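Local coordinates for protein putative phosphatase (Bacteroides thetaiotaomicron, PDB 3KYA) that is of unestablished function, a putative phosphatase that binds zinc ions and joins an IPT/TIG-type domain to a six-bladed beta-propeller, at residues I188-K196 against C249-I257; G137-F146 against Y459-I468. All coordinates share one frame; numbering follows the deposited sequence. Where two conformers were deposited one is given.

Contact 1 of 2, residues I188-K196 against C249-I257; sequences IRSIAFNKK and CNGATIHPI. With EDO (1,2-ethanediol), chain B.
With chi1 at 68°, S190 holds OG between its own backbone N and carbonyl carbon, facing A252; R189, its chain bent at chi2 and chi3, runs alongside N250. The contact pairs the first strands of two consecutive four-stranded blades of a beta-propeller, 188-193 and 252-254, which run nearly parallel without forming one sheet. A classic beta bulge, in which R189 and S190 both face A210 of strand 206-211, lets the two neighbours point together at the next blade. S190 OG is the acceptor that joins the two strands: A252 N donates to it over 3.0 Å, with an N-H...O angle of 153°. Water 1 closes the bridge, lying 2.7 Å from S190 OG and donating to A252 O. R189 and N250 lie side by side and point the same way, their guanidinium and amide planes 39° apart. N250 CB lies over one guanidinium face, offset toward its rim, while R189 CB packs 3.5 Å from N250 O. Charge on R189 is met beyond the pair, NH1 forming salt bridges with D212 and E312, and N250 ND2 donates to O2 of an ethanediol. Farther along, aliphatic groups take over, resting partly on backbone carbonyls. A192 CB approaches I254 CG1 at 4.3 Å, and the same CG1 rests 3.4 Å from F193 O. K195 flanks I254 from the more exposed end, its chain, bent at chi2 and chi3, carrying NZ to a salt bridge with E203 while K195 CG lies 4.0 Å from I254 CG2.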
ATOM      1  N   ILE A 188      26.092  14.462 -23.660  1.00 14.71           N
ATOM      2  CA  ILE A 188      25.143  13.573 -24.342  1.00 14.18           C
ATOM      3  C   ILE A 188      24.030  13.257 -23.339  1.00 14.24           C
ATOM      4  O   ILE A 188      24.303  12.833 -22.218  1.00 14.67           O
ATOM      5  CB  ILE A 188      25.839  12.291 -24.864  1.00 14.11           C
ATOM      6  CG1 ILE A 188      27.178  12.621 -25.542  1.00 15.37           C
ATOM      7  CG2 ILE A 188      24.898  11.493 -25.797  1.00 13.48           C
ATOM      8  CD1 ILE A 188      27.114  13.622 -26.722  1.00 13.25           C
ATOM      9  N   ARG A 189      22.776  13.478 -23.737  1.00 13.92           N
ATOM     10  CA  ARG A 189      21.640  13.405 -22.812  1.00 13.84           C
ATOM     11  C   ARG A 189      20.668  12.220 -22.928  1.00 13.71           C
ATOM     12  O   ARG A 189      20.062  11.830 -21.928  1.00 14.29           O
ATOM     13  CB  ARG A 189      20.836  14.704 -22.943  1.00 13.54           C
ATOM     14  CG  ARG A 189      21.622  16.002 -22.628  1.00 14.12           C
ATOM     15  CD  ARG A 189      22.203  16.036 -21.207  1.00 14.63           C
ATOM     16  NE  ARG A 189      21.211  15.714 -20.175  1.00 13.01           N
ATOM     17  CZ  ARG A 189      20.632  16.568 -19.323  1.00 14.11           C
ATOM     18  NH1 ARG A 189      20.919  17.864 -19.314  1.00 14.61           N
ATOM     19  NH2 ARG A 189      19.760  16.105 -18.428  1.00 12.73           N
ATOM     20  N   SER A 190      20.496  11.650 -24.117  1.00 13.84           N
ATOM     21  CA  SER A 190      19.548  10.543 -24.265  1.00 13.58           C
ATOM     22  C   SER A 190      19.726   9.764 -25.542  1.00 13.54           C
ATOM     23  O   SER A 190      20.270  10.261 -26.536  1.00 12.93           O
ATOM     24  CB  SER A 190      18.086  11.026 -24.208  1.00 14.00           C
ATOM     25  OG  SER A 190      17.733  11.824 -25.327  1.00 14.39           O
ATOM     26  N   ILE A 191      19.247   8.527 -25.471  1.00 12.87           N
ATOM     27  CA  ILE A 191      19.250   7.601 -26.585  1.00 13.14           C
ATOM     28  C   ILE A 191      17.833   7.074 -26.792  1.00 13.12           C
ATOM     29  O   ILE A 191      17.179   6.632 -25.831  1.00 13.35           O
ATOM     30  CB  ILE A 191      20.200   6.406 -26.332  1.00 13.35           C
ATOM     31  CG1 ILE A 191      21.660   6.850 -26.368  1.00 14.60           C
ATOM     32  CG2 ILE A 191      19.966   5.310 -27.383  1.00 12.30           C
ATOM     33  CD1 ILE A 191      22.666   5.753 -25.915  1.00 16.38           C
ATOM     34  N   ALA A 192      17.363   7.139 -28.036  1.00 12.36           N
ATOM     35  CA  ALA A 192      16.075   6.580 -28.434  1.00 12.56           C
ATOM     36  C   ALA A 192      16.258   5.903 -29.795  1.00 12.87           C
ATOM     37  O   ALA A 192      17.338   5.991 -30.399  1.00 12.63           O
ATOM     38  CB  ALA A 192      14.969   7.663 -28.488  1.00 11.96           C
ATOM     39  N   PHE A 193      15.230   5.192 -30.245  1.00 13.08           N
ATOM     40  CA  PHE A 193      15.244   4.487 -31.533  1.00 13.49           C
ATOM     41  C   PHE A 193      13.932   4.728 -32.280  1.00 13.50           C
ATOM     42  O   PHE A 193      12.870   4.803 -31.653  1.00 13.96           O
ATOM     43  CB  PHE A 193      15.453   2.977 -31.333  1.00 13.45           C
ATOM     44  CG  PHE A 193      16.787   2.616 -30.723  1.00 12.62           C
ATOM     45  CD1 PHE A 193      16.942   2.552 -29.350  1.00 12.13           C
ATOM     46  CD2 PHE A 193      17.883   2.314 -31.520  1.00 13.71           C
ATOM     47  CE1 PHE A 193      18.172   2.228 -28.781  1.00 12.21           C
ATOM     48  CE2 PHE A 193      19.119   1.987 -30.951  1.00 12.43           C
ATOM     49  CZ  PHE A 193      19.256   1.949 -29.575  1.00 11.81           C
ATOM     50  N   ASN A 194      13.979   4.832 -33.613  1.00 13.62           N
ATOM     51  CA  ASN A 194      12.741   5.015 -34.374  1.00 13.43           C
ATOM     52  C   ASN A 194      11.871   3.760 -34.392  1.00 13.98           C
ATOM     53  O   ASN A 194      12.377   2.633 -34.284  1.00 14.06           O
ATOM     54  CB  ASN A 194      13.021   5.414 -35.836  1.00 13.57           C
ATOM     55  CG  ASN A 194      13.636   4.277 -36.644  1.00 12.60           C
ATOM     56  OD1 ASN A 194      14.769   3.886 -36.406  1.00 12.39           O
ATOM     57  ND2 ASN A 194      12.895   3.768 -37.621  1.00 12.09           N
ATOM     58  N   LYS A 195      10.560   3.952 -34.503  1.00 14.37           N
ATOM     59  CA  LYS A 195       9.637   2.849 -34.752  1.00 15.25           C
ATOM     60  C   LYS A 195       9.623   2.713 -36.276  1.00 15.30           C
ATOM     61  O   LYS A 195       9.943   3.686 -36.963  1.00 15.57           O
ATOM     62  CB  LYS A 195       8.210   3.159 -34.295  1.00 15.77           C
ATOM     63  CG  LYS A 195       7.987   3.287 -32.773  1.00 17.69           C
ATOM     64  CD  LYS A 195       8.318   2.009 -32.009  1.00 20.27           C
ATOM     65  CE  LYS A 195       7.463   0.814 -32.456  1.00 22.52           C
ATOM     66  NZ  LYS A 195       7.869  -0.441 -31.773  1.00 23.18           N
ATOM     67  N   LYS A 196       9.253   1.551 -36.813  1.00 15.65           N
ATOM     68  CA  LYS A 196       9.178   1.376 -38.273  0.50 15.87           C
ATOM     69  C   LYS A 196       8.374   2.496 -38.919  1.00 16.05           C
ATOM     70  O   LYS A 196       7.337   2.904 -38.395  1.00 16.13           O
ATOM     71  CB  LYS A 196       8.548   0.024 -38.655  0.50 16.08           C
ATOM     72  CG  LYS A 196       8.258  -0.115 -40.168  0.50 16.75           C
ATOM     73  CD  LYS A 196       7.973  -1.545 -40.623  0.50 18.18           C
ATOM     74  CE  LYS A 196       6.577  -2.037 -40.252  0.50 18.17           C
ATOM     75  NZ  LYS A 196       6.439  -3.489 -40.575  0.50 18.53           N
ATOM     76  N   CYS A 249      19.019  21.264 -25.329  1.00 14.78           N
ATOM     77  CA  CYS A 249      18.143  20.092 -25.294  1.00 14.85           C
ATOM     78  C   CYS A 249      18.573  19.169 -24.148  1.00 14.79           C
ATOM     79  O   CYS A 249      19.769  18.987 -23.907  1.00 14.92           O
ATOM     80  CB  CYS A 249      18.200  19.360 -26.625  1.00 14.92           C
ATOM     81  SG  CYS A 249      17.054  17.995 -26.763  1.00 15.50           S
ATOM     82  N   ASN A 250      17.605  18.590 -23.436  1.00 15.07           N
ATOM     83  CA  ASN A 250      17.893  17.681 -22.323  1.00 14.76           C
ATOM     84  C   ASN A 250      17.444  16.241 -22.626  1.00 14.71           C
ATOM     85  O   ASN A 250      17.624  15.357 -21.796  1.00 15.26           O
ATOM     86  CB  ASN A 250      17.209  18.144 -21.032  1.00 14.72           C
ATOM     87  CG  ASN A 250      17.406  19.637 -20.749  1.00 15.70           C
ATOM     88  OD1 ASN A 250      16.433  20.340 -20.465  1.00 16.36           O
ATOM     89  ND2 ASN A 250      18.647  20.127 -20.865  1.00 13.26           N
ATOM     90  N   GLY A 251      16.828  16.014 -23.780  1.00 14.65           N
ATOM     91  CA  GLY A 251      16.368  14.676 -24.143  1.00 14.61           C
ATOM     92  C   GLY A 251      15.413  14.666 -25.319  1.00 14.51           C
ATOM     93  O   GLY A 251      14.789  15.692 -25.634  1.00 13.89           O
ATOM     94  N   ALA A 252      15.319  13.501 -25.965  1.00 14.59           N
ATOM     95  CA  ALA A 252      14.423  13.272 -27.096  1.00 14.79           C
ATOM     96  C   ALA A 252      13.803  11.880 -26.951  1.00 15.25           C
ATOM     97  O   ALA A 252      14.509  10.916 -26.647  1.00 15.30           O
ATOM     98  CB  ALA A 252      15.166  13.416 -28.422  1.00 14.25           C
ATOM     99  N   THR A 253      12.496  11.779 -27.181  1.00 15.78           N
ATOM    100  CA  THR A 253      11.744  10.536 -26.978  1.00 15.98           C
ATOM    101  C   THR A 253      10.804  10.247 -28.143  1.00 15.86           C
ATOM    102  O   THR A 253      10.197  11.177 -28.694  1.00 16.23           O
ATOM    103  CB  THR A 253      10.892  10.626 -25.692  1.00 16.52           C
ATOM    104  OG1 THR A 253      11.706  11.111 -24.611  1.00 17.64           O
ATOM    105  CG2 THR A 253      10.295   9.262 -25.323  1.00 15.47           C
ATOM    106  N   ILE A 254      10.669   8.964 -28.490  1.00 15.09           N
ATOM    107  CA  ILE A 254       9.808   8.497 -29.577  1.00 14.76           C
ATOM    108  C   ILE A 254       8.466   7.993 -29.048  1.00 14.70           C
ATOM    109  O   ILE A 254       8.429   7.258 -28.042  1.00 14.04           O
ATOM    110  CB  ILE A 254      10.514   7.359 -30.385  1.00 15.29           C
ATOM    111  CG1 ILE A 254      11.666   7.935 -31.210  1.00 16.47           C
ATOM    112  CG2 ILE A 254       9.548   6.644 -31.318  1.00 15.16           C
ATOM    113  CD1 ILE A 254      11.226   8.821 -32.397  1.00 15.73           C
ATOM    114  N   HIS A 255       7.369   8.391 -29.701  1.00 14.04           N
ATOM    115  CA  HIS A 255       6.039   7.911 -29.314  1.00 14.52           C
ATOM    116  C   HIS A 255       5.960   6.423 -29.685  1.00 14.98           C
ATOM    117  O   HIS A 255       6.163   6.076 -30.847  1.00 15.35           O
ATOM    118  CB  HIS A 255       4.919   8.692 -29.997  1.00 14.39           C
ATOM    119  CG  HIS A 255       3.575   8.445 -29.393  1.00 14.00           C
ATOM    120  ND1 HIS A 255       2.752   7.424 -29.803  1.00 13.08           N
ATOM    121  CD2 HIS A 255       2.929   9.065 -28.371  1.00 13.39           C
ATOM    122  CE1 HIS A 255       1.646   7.434 -29.077  1.00 15.39           C
ATOM    123  NE2 HIS A 255       1.729   8.419 -28.197  1.00 13.66           N
ATOM    124  N   PRO A 256       5.647   5.553 -28.710  1.00 15.46           N
ATOM    125  CA  PRO A 256       5.701   4.101 -28.958  1.00 15.63           C
ATOM    126  C   PRO A 256       4.651   3.538 -29.918  1.00 15.99           C
ATOM    127  O   PRO A 256       4.832   2.419 -30.404  1.00 16.27           O
ATOM    128  CB  PRO A 256       5.542   3.496 -27.556  1.00 15.83           C
ATOM    129  CG  PRO A 256       4.790   4.536 -26.785  1.00 15.16           C
ATOM    130  CD  PRO A 256       5.232   5.860 -27.325  1.00 15.13           C
ATOM    131  N   ILE A 257       3.590   4.288 -30.213  1.00 15.86           N
ATOM    132  CA  ILE A 257       2.578   3.818 -31.154  1.00 16.56           C
ATOM    133  C   ILE A 257       2.667   4.503 -32.517  1.00 16.75           C
ATOM    134  O   ILE A 257       2.671   3.818 -33.542  1.00 16.88           O
ATOM    135  CB  ILE A 257       1.132   4.000 -30.620  1.00 16.79           C
ATOM    136  CG1 ILE A 257       0.997   3.424 -29.197  1.00 17.36           C
ATOM    137  CG2 ILE A 257       0.124   3.362 -31.586  1.00 16.55           C
ATOM    138  CD1 ILE A 257       1.362   1.958 -29.062  1.00 17.67           C
TER
HETATM  139  C1  EDO B   1      20.913  22.513 -18.660  1.00 34.88           C
HETATM  140  O1  EDO B   1      21.748  21.360 -18.870  1.00 35.84           O
HETATM  141  C2  EDO B   1      20.956  23.425 -19.882  1.00 32.13           C
HETATM  142  O2  EDO B   1      20.154  22.898 -20.943  1.00 33.10           O
HETATM  143  O   HOH W   1      17.231  10.596 -27.687  1.00 16.07           O

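Contact 2 of 2, residues G137-F146 against Y459-I468; sequences GFSDNGRLAF and YVHDQVGHTI
F138 and H466 meet where segment 137-146, leading into an edge strand of one propeller blade, passes the turn between strands 457-462 and 467-473 of the neighbouring blade. That neighbour is the closing blade of the ring: it combines the C-terminal strands with strand 105-110 from the start of the propeller, a Velcro closure. The tight part surrounds the turn, where H466 and T467 face D462 in a G1 beta bulge. H461 CG is anti to its backbone N (chi1 176°), which carries the ring across to the other blade, and NE2 donates to F138 O over 2.9 Å, almost straight at 166°. The acceptor lies in the imidazole plane, although the donor stands above the plane of the F138 carbonyl. D140 O and G142 N gather at the same ring's edge; a beta-carbon on G142 would clash with H461 ND1. Were H461 replaced by an alanine, F138 O would probably lose this donor and a gap would be likely to open beside G142. S139 CB rests on one face of the H466 ring, 3.8 Å from its centroid, and H466 ND1 is held by Q463 O at 2.7 Å. I468 CG1 makes a CH-pi contact over the F138 ring. Farther along the strand, buried L144 CD1 packs 3.5 Å from Y459 O. The fit is looser on the partly exposed side: Q463, modelled in two conformers, in one of them offers S139 O a weak and therefore doubtful bond from NE2, and its side chain crosses that of N141 obliquely, the amide planes 50° apart. At the far end of the strand, partly exposed F146 crosses Y459 at about a right angle, F146 CZ lying 3.8 Å from Y459 CD2.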
ATOM      1  N   GLY A 137      34.722   2.876 -15.085  1.00 12.53           N
ATOM      2  CA  GLY A 137      34.461   4.197 -15.651  1.00 13.08           C
ATOM      3  C   GLY A 137      33.175   4.692 -15.021  1.00 12.88           C
ATOM      4  O   GLY A 137      33.150   4.976 -13.814  1.00 12.73           O
ATOM      5  N   PHE A 138      32.136   4.802 -15.844  1.00 13.07           N
ATOM      6  CA  PHE A 138      30.752   5.107 -15.413  1.00 13.17           C
ATOM      7  C   PHE A 138      30.552   6.284 -14.451  1.00 13.84           C
ATOM      8  O   PHE A 138      29.551   6.299 -13.725  1.00 14.25           O
ATOM      9  CB  PHE A 138      30.175   3.857 -14.707  1.00 13.54           C
ATOM     10  CG  PHE A 138      30.291   2.585 -15.505  1.00 13.60           C
ATOM     11  CD1 PHE A 138      29.478   2.374 -16.606  1.00 14.53           C
ATOM     12  CD2 PHE A 138      31.205   1.597 -15.150  1.00 12.95           C
ATOM     13  CE1 PHE A 138      29.574   1.216 -17.350  1.00 14.08           C
ATOM     14  CE2 PHE A 138      31.308   0.407 -15.896  1.00 13.54           C
ATOM     15  CZ  PHE A 138      30.493   0.222 -16.990  1.00 12.88           C
ATOM     16  N   SER A 139      31.420   7.293 -14.508  1.00 13.49           N
ATOM     17  CA  SER A 139      31.435   8.343 -13.473  1.00 13.88           C
ATOM     18  C   SER A 139      30.646   9.618 -13.751  1.00 13.89           C
ATOM     19  O   SER A 139      30.332  10.366 -12.816  1.00 14.17           O
ATOM     20  CB  SER A 139      32.890   8.679 -13.127  1.00 13.84           C
ATOM     21  OG  SER A 139      33.604   9.176 -14.241  1.00 13.83           O
ATOM     22  N   ASP A 140      30.309   9.864 -15.009  1.00 13.54           N
ATOM     23  CA  ASP A 140      29.493  11.020 -15.357  1.00 13.38           C
ATOM     24  C   ASP A 140      28.027  10.625 -15.302  1.00 13.39           C
ATOM     25  O   ASP A 140      27.701   9.439 -15.388  1.00 12.64           O
ATOM     26  CB  ASP A 140      29.857  11.511 -16.742  1.00 13.10           C
ATOM     27  CG  ASP A 140      31.297  11.960 -16.825  1.00 14.69           C
ATOM     28  OD1 ASP A 140      31.712  12.835 -16.021  1.00 15.17           O
ATOM     29  OD2 ASP A 140      32.013  11.432 -17.690  1.00 17.05           O
ATOM     30  N   ASN A 141      27.148  11.612 -15.118  1.00 13.17           N
ATOM     31  CA  ASN A 141      25.700  11.378 -15.100  1.00 13.16           C
ATOM     32  C   ASN A 141      25.288  10.703 -16.414  1.00 12.96           C
ATOM     33  O   ASN A 141      25.607  11.205 -17.500  1.00 12.76           O
ATOM     34  CB  ASN A 141      24.990  12.720 -14.866  1.00 13.24           C
ATOM     35  CG  ASN A 141      23.483  12.592 -14.645  1.00 13.49           C
ATOM     36  OD1 ASN A 141      22.785  11.953 -15.409  1.00 15.91           O
ATOM     37  ND2 ASN A 141      22.980  13.263 -13.605  1.00 14.18           N
ATOM     38  N   GLY A 142      24.595   9.565 -16.329  1.00 12.77           N
ATOM     39  CA  GLY A 142      24.243   8.813 -17.538  1.00 12.87           C
ATOM     40  C   GLY A 142      22.811   8.355 -17.689  1.00 12.94           C
ATOM     41  O   GLY A 142      22.005   8.493 -16.768  1.00 13.33           O
ATOM     42  N   ARG A 143      22.495   7.875 -18.895  1.00 12.64           N
ATOM     43  CA  ARG A 143      21.197   7.292 -19.224  1.00 12.70           C
ATOM     44  C   ARG A 143      21.409   5.984 -19.981  1.00 12.61           C
ATOM     45  O   ARG A 143      22.370   5.829 -20.736  1.00 12.60           O
ATOM     46  CB  ARG A 143      20.349   8.239 -20.069  1.00 13.13           C
ATOM     47  CG  ARG A 143      19.950   9.524 -19.349  1.00 12.66           C
ATOM     48  CD  ARG A 143      19.001   9.252 -18.180  1.00 14.05           C
ATOM     49  NE  ARG A 143      18.477  10.496 -17.631  1.00 14.44           N
ATOM     50  CZ  ARG A 143      19.139  11.311 -16.811  1.00 14.36           C
ATOM     51  NH1 ARG A 143      20.377  11.039 -16.412  1.00 15.44           N
ATOM     52  NH2 ARG A 143      18.548  12.413 -16.379  1.00 14.58           N
ATOM     53  N   LEU A 144      20.480   5.063 -19.797  1.00 11.90           N
ATOM     54  CA  LEU A 144      20.554   3.734 -20.381  1.00 11.42           C
ATOM     55  C   LEU A 144      19.492   3.464 -21.444  1.00 12.19           C
ATOM     56  O   LEU A 144      18.375   3.981 -21.364  1.00 12.85           O
ATOM     57  CB  LEU A 144      20.397   2.701 -19.257  1.00 11.28           C
ATOM     58  CG  LEU A 144      21.469   2.618 -18.171  1.00 11.82           C
ATOM     59  CD1 LEU A 144      21.017   1.656 -17.047  1.00 10.14           C
ATOM     60  CD2 LEU A 144      22.835   2.180 -18.732  1.00 10.94           C
ATOM     61  N   ALA A 145      19.829   2.626 -22.432  1.00 11.92           N
ATOM     62  CA  ALA A 145      18.857   2.210 -23.455  1.00 11.55           C
ATOM     63  C   ALA A 145      19.256   0.914 -24.140  1.00 11.88           C
ATOM     64  O   ALA A 145      20.401   0.773 -24.577  1.00 11.04           O
ATOM     65  CB  ALA A 145      18.652   3.322 -24.517  1.00 12.13           C
ATOM     66  N   PHE A 146      18.337  -0.046 -24.192  1.00 12.06           N
ATOM     67  CA  PHE A 146      18.570  -1.289 -24.925  1.00 11.97           C
ATOM     68  C   PHE A 146      18.413  -1.112 -26.432  1.00 12.27           C
ATOM     69  O   PHE A 146      17.584  -0.330 -26.883  1.00 12.41           O
ATOM     70  CB  PHE A 146      17.530  -2.374 -24.597  1.00 12.44           C
ATOM     71  CG  PHE A 146      17.621  -2.963 -23.214  1.00 12.41           C
ATOM     72  CD1 PHE A 146      18.711  -3.736 -22.844  1.00 12.91           C
ATOM     73  CD2 PHE A 146      16.579  -2.800 -22.310  1.00 13.45           C
ATOM     74  CE1 PHE A 146      18.778  -4.311 -21.577  1.00 14.35           C
ATOM     75  CE2 PHE A 146      16.649  -3.363 -21.041  1.00 14.08           C
ATOM     76  CZ  PHE A 146      17.743  -4.112 -20.679  1.00 14.71           C
ATOM     77  N   TYR A 459      18.276  -2.676 -14.817  1.00 12.44           N
ATOM     78  CA  TYR A 459      19.680  -2.279 -14.788  1.00 12.96           C
ATOM     79  C   TYR A 459      19.675  -0.819 -14.342  1.00 12.96           C
ATOM     80  O   TYR A 459      18.869  -0.013 -14.820  1.00 12.54           O
ATOM     81  CB  TYR A 459      20.373  -2.415 -16.142  1.00 13.42           C
ATOM     82  CG  TYR A 459      20.512  -3.848 -16.549  1.00 13.35           C
ATOM     83  CD1 TYR A 459      21.613  -4.592 -16.157  1.00 15.18           C
ATOM     84  CD2 TYR A 459      19.524  -4.476 -17.298  1.00 15.79           C
ATOM     85  CE1 TYR A 459      21.738  -5.916 -16.508  1.00 16.09           C
ATOM     86  CE2 TYR A 459      19.652  -5.792 -17.677  1.00 16.20           C
ATOM     87  CZ  TYR A 459      20.755  -6.509 -17.270  1.00 17.86           C
ATOM     88  OH  TYR A 459      20.891  -7.830 -17.618  1.00 20.59           O
ATOM     89  N   VAL A 460      20.581  -0.483 -13.433  1.00 12.81           N
ATOM     90  CA  VAL A 460      20.653   0.836 -12.853  1.00 12.77           C
ATOM     91  C   VAL A 460      22.042   1.419 -13.030  1.00 12.51           C
ATOM     92  O   VAL A 460      23.019   0.734 -12.765  1.00 12.61           O
ATOM     93  CB  VAL A 460      20.398   0.757 -11.342  1.00 13.20           C
ATOM     94  CG1 VAL A 460      20.411   2.155 -10.730  1.00 13.67           C
ATOM     95  CG2 VAL A 460      19.074   0.010 -11.047  1.00 12.82           C
ATOM     96  N   HIS A 461      22.139   2.680 -13.448  1.00 12.24           N
ATOM     97  CA  HIS A 461      23.423   3.344 -13.532  1.00 11.63           C
ATOM     98  C   HIS A 461      23.668   4.135 -12.252  1.00 12.47           C
ATOM     99  O   HIS A 461      23.023   5.173 -12.016  1.00 12.33           O
ATOM    100  CB  HIS A 461      23.521   4.247 -14.759  1.00 12.40           C
ATOM    101  CG  HIS A 461      24.792   5.030 -14.822  1.00 12.26           C
ATOM    102  ND1 HIS A 461      24.847   6.337 -15.271  1.00 11.58           N
ATOM    103  CD2 HIS A 461      26.045   4.721 -14.406  1.00 12.92           C
ATOM    104  CE1 HIS A 461      26.093   6.770 -15.189  1.00 12.98           C
ATOM    105  NE2 HIS A 461      26.837   5.819 -14.650  1.00 12.29           N
ATOM    106  N   ASP A 462      24.583   3.619 -11.427  1.00 12.48           N
ATOM    107  CA  ASP A 462      24.950   4.226 -10.148  1.00 13.09           C
ATOM    108  C   ASP A 462      26.175   5.102 -10.473  1.00 13.32           C
ATOM    109  O   ASP A 462      27.323   4.657 -10.465  1.00 12.65           O
ATOM    110  CB  ASP A 462      25.216   3.123  -9.132  1.00 12.50           C
ATOM    111  CG  ASP A 462      25.385   3.627  -7.715  1.00 12.80           C
ATOM    112  OD1 ASP A 462      25.804   4.778  -7.518  1.00 12.44           O
ATOM    113  OD2 ASP A 462      25.137   2.821  -6.789  1.00 14.68           O
ATOM    114  N   GLN A 463      25.862   6.344 -10.825  1.00 14.19           N
ATOM    115  CA  GLN A 463      26.852   7.323 -11.273  0.50 14.51           C
ATOM    116  C   GLN A 463      28.016   7.536 -10.319  1.00 14.52           C
ATOM    117  O   GLN A 463      29.162   7.539 -10.762  1.00 14.55           O
ATOM    118  CB  GLN A 463      26.185   8.683 -11.513  0.50 15.16           C
ATOM    119  CG  GLN A 463      27.118   9.754 -12.053  0.50 16.49           C
ATOM    120  CD  GLN A 463      26.619  11.157 -11.750  0.50 17.80           C
ATOM    121  OE1 GLN A 463      25.481  11.342 -11.310  0.50 19.92           O
ATOM    122  NE2 GLN A 463      27.466  12.149 -11.975  0.50 18.28           N
ATOM    123  N   VAL A 464      27.736   7.730  -9.028  1.00 14.44           N
ATOM    124  CA  VAL A 464      28.810   8.002  -8.056  1.00 13.83           C
ATOM    125  C   VAL A 464      29.452   6.714  -7.496  1.00 13.31           C
ATOM    126  O   VAL A 464      30.624   6.700  -7.150  1.00 12.76           O
ATOM    127  CB  VAL A 464      28.346   9.053  -6.994  1.00 13.67           C
ATOM    128  CG1 VAL A 464      29.333   9.173  -5.837  1.00 13.94           C
ATOM    129  CG2 VAL A 464      28.165  10.429  -7.677  1.00 14.09           C
ATOM    130  N   GLY A 465      28.713   5.611  -7.484  1.00 13.47           N
ATOM    131  CA  GLY A 465      29.329   4.320  -7.180  1.00 13.22           C
ATOM    132  C   GLY A 465      30.213   3.856  -8.346  1.00 12.94           C
ATOM    133  O   GLY A 465      31.084   2.978  -8.189  1.00 12.65           O
ATOM    134  N   HIS A 466      30.005   4.470  -9.517  1.00 12.42           N
ATOM    135  CA  HIS A 466      30.726   4.146 -10.762  1.00 12.06           C
ATOM    136  C   HIS A 466      30.479   2.696 -11.205  1.00 11.84           C
ATOM    137  O   HIS A 466      31.382   2.003 -11.730  1.00 10.98           O
ATOM    138  CB  HIS A 466      32.228   4.418 -10.658  1.00 11.93           C
ATOM    139  CG  HIS A 466      32.565   5.784 -10.129  1.00 10.75           C
ATOM    140  ND1 HIS A 466      31.713   6.862 -10.248  1.00 10.08           N
ATOM    141  CD2 HIS A 466      33.702   6.263  -9.565  1.00 12.30           C
ATOM    142  CE1 HIS A 466      32.283   7.929  -9.709  1.00 12.01           C
ATOM    143  NE2 HIS A 466      33.494   7.595  -9.298  1.00  9.47           N
ATOM    144  N   THR A 467      29.234   2.267 -11.029  1.00 11.80           N
ATOM    145  CA  THR A 467      28.815   0.905 -11.328  1.00 11.47           C
ATOM    146  C   THR A 467      27.476   0.807 -12.058  1.00 11.90           C
ATOM    147  O   THR A 467      26.644   1.747 -12.053  1.00 11.39           O
ATOM    148  CB  THR A 467      28.624   0.098 -10.020  1.00 11.73           C
ATOM    149  OG1 THR A 467      27.800   0.848  -9.111  1.00 12.68           O
ATOM    150  CG2 THR A 467      29.961  -0.187  -9.332  1.00 10.98           C
ATOM    151  N   ILE A 468      27.299  -0.338 -12.707  1.00 10.85           N
ATOM    152  CA  ILE A 468      26.013  -0.733 -13.242  1.00 10.96           C
ATOM    153  C   ILE A 468      25.521  -1.783 -12.247  1.00 10.88           C
ATOM    154  O   ILE A 468      26.225  -2.774 -11.986  1.00 10.31           O
ATOM    155  CB  ILE A 468      26.081  -1.342 -14.642  1.00 10.93           C
ATOM    156  CG1 ILE A 468      26.689  -0.364 -15.660  1.00 11.41           C
ATOM    157  CG2 ILE A 468      24.695  -1.778 -15.072  1.00 10.40           C
ATOM    158  CD1 ILE A 468      25.942   0.978 -15.814  1.00 10.67           C
TER
HETATM  159  O   HOH W   2      33.988   1.997 -12.406  1.00 11.78           O

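Both contacts are largely buried seams between adjacent propeller blades, and neither is a surface patch. They involve successive blades: strand 141-147 of contact 2 lies at the edge of the blade that precedes the one begun by strand 188-193 of contact 1, and the two meet directly, F193 CE1 lying 3.2 Å from F146 O and I191 CG2 3.7 Å from A145 CB. Contact 1 joins blades consecutive in sequence through a serine-water bridge and modest apolar packing, with charged ends paired outside it. Contact 2 closes the ring across some 313 residues, enclosing contact 1, and buries more surface with aromatic and histidine rings.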